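Local coordinates for tailspike protein (Acinetobacter phage vB_ApiP_P1, PDB 6E1R) that probably recognises and hydrolyses the capsular polysaccharide of its Acinetobacter host, as the receptor-binding spike on the tail of the phage, at the interface of chains A and B. Numbering follows the deposited sequence. Chains: chain A/B, Tailspike protein.

The interface of chains A and B. Residues chain A 305-306, 336-338; chain B 275, 277, 299-300.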
loop_
_atom_site.group_PDB
_atom_site.type_symbol
_atom_site.label_atom_id
_atom_site.label_comp_id
_atom_site.label_asym_id
_atom_site.label_seq_id
_atom_site.Cartn_x
_atom_site.Cartn_y
_atom_site.Cartn_z
ATOM N N GLY A 305 6.589 -1.965 -1.370
ATOM C CA GLY A 305 7.756 -1.255 -1.856
ATOM C C GLY A 305 8.991 -1.491 -1.008
ATOM O O GLY A 305 8.877 -1.861 0.164
ATOM N N GLY A 306 10.180 -1.315 -1.591
ATOM C CA GLY A 306 11.409 -1.400 -0.834
ATOM C C GLY A 306 12.400 -2.336 -1.489
ATOM O O GLY A 306 12.256 -2.710 -2.658
ATOM N N GLY A 336 5.867 -5.014 -5.233
ATOM C CA GLY A 336 6.828 -4.129 -5.863
ATOM C C GLY A 336 8.145 -4.019 -5.123
ATOM O O GLY A 336 8.599 -2.912 -4.818
ATOM N N ILE A 337 8.775 -5.155 -4.841
ATOM C CA ILE A 337 10.018 -5.198 -4.081
ATOM C C ILE A 337 11.176 -5.415 -5.044
ATOM O O ILE A 337 11.107 -6.280 -5.926
ATOM C CB ILE A 337 9.979 -6.304 -3.013
ATOM C CG1 ILE A 337 8.683 -6.217 -2.207
ATOM C CG2 ILE A 337 11.184 -6.203 -2.092
ATOM C CD1 ILE A 337 8.482 -4.885 -1.521
ATOM N N HIS A 338 12.240 -4.634 -4.875
ATOM C CA HIS A 338 13.462 -4.827 -5.649
ATOM C C HIS A 338 14.293 -5.901 -4.957
ATOM O O HIS A 338 14.782 -5.693 -3.841
ATOM C CB HIS A 338 14.233 -3.516 -5.769
ATOM C CG HIS A 338 15.396 -3.583 -6.708
ATOM N ND1 HIS A 338 15.310 -3.186 -8.025
ATOM C CD2 HIS A 338 16.667 -4.009 -6.526
ATOM C CE1 HIS A 338 16.480 -3.357 -8.612
ATOM N NE2 HIS A 338 17.322 -3.858 -7.725
ATOM N N GLN B 275 12.845 2.043 -7.591
ATOM C CA GLN B 275 11.989 2.240 -6.419
ATOM C C GLN B 275 11.700 3.725 -6.171
ATOM O O GLN B 275 12.212 4.356 -5.244
ATOM C CB GLN B 275 12.611 1.577 -5.184
ATOM C CG GLN B 275 12.706 0.064 -5.288
ATOM C CD GLN B 275 11.355 -0.608 -5.180
ATOM O OE1 GLN B 275 10.539 -0.249 -4.331
ATOM N NE2 GLN B 275 11.106 -1.587 -6.045
ATOM N N HIS B 277 8.224 5.521 -5.466
ATOM C CA HIS B 277 6.831 5.233 -5.164
ATOM C C HIS B 277 6.157 6.458 -4.566
ATOM O O HIS B 277 6.807 7.314 -3.958
ATOM C CB HIS B 277 6.708 4.034 -4.218
ATOM C CG HIS B 277 7.328 2.783 -4.759
ATOM N ND1 HIS B 277 6.929 2.211 -5.948
ATOM C CD2 HIS B 277 8.326 2.002 -4.282
ATOM C CE1 HIS B 277 7.650 1.128 -6.177
ATOM N NE2 HIS B 277 8.505 0.979 -5.182
ATOM N N SER B 299 12.975 -1.385 -12.065
ATOM C CA SER B 299 12.178 -1.778 -10.905
ATOM C C SER B 299 10.777 -1.180 -11.024
ATOM O O SER B 299 10.570 -0.241 -11.804
ATOM C CB SER B 299 12.867 -1.348 -9.604
ATOM O OG SER B 299 12.745 -2.335 -8.595
ATOM N N PRO B 300 9.784 -1.689 -10.295
ATOM C CA PRO B 300 8.418 -1.181 -10.462
ATOM C C PRO B 300 8.254 0.240 -9.945
ATOM O O PRO B 300 9.042 0.745 -9.142
ATOM C CB PRO B 300 7.573 -2.162 -9.643
ATOM C CG PRO B 300 8.520 -2.697 -8.634
ATOM C CD PRO B 300 9.817 -2.833 -9.368
#
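B:Gln275 reaches across the subunit boundary and sets its flat side-chain amide against main-chain groups of A:Gly306 and A:Gly336. The carboxamide oxygen OE1 of B:Gln275 accepts from the backbone N of A:Gly306 at 3.0 Å. NE2 of B:Gln275 donates to the carbonyl O of A:Gly336 at 3.1 Å. Glutamine suits this place because one group offers both an acceptor and a donor to main-chain partners. The N-H of A:Gly306 comes from above the amide plane, 52° out of it, while B:His277 approaches OE1 from the opposite face. Its NE2 points in the ring plane toward OE1, so histidine can serve as a second-shell donor steadying the amide from its own chain, though the pairing is modelled rather short. The chain of B:Gln275 bends at chi2 (-72°), which turns the amide toward these partners. NE2 of B:Gln275 also donates to the hydroxyl OG of B:Ser299 at 3.1 Å, and both its acceptors lie close to the amide plane, which should help fix the rotation of the group. OG of B:Ser299 in turn hydrogen-bonds ring ND1 of A:His338 at 2.8 Å; serine can both give and accept here, and the coordinates do not decide the direction. A:His338 carries CG anti to its own N (chi1 -172°), bringing ND1 to the serine. B:Pro300 lays CG against CA of A:Gly336 at 3.5 Å, where glycine presents no side chain. The patch joins loops and short strand ends of neighbouring beta-helical bodies, midway along the trimeric spike.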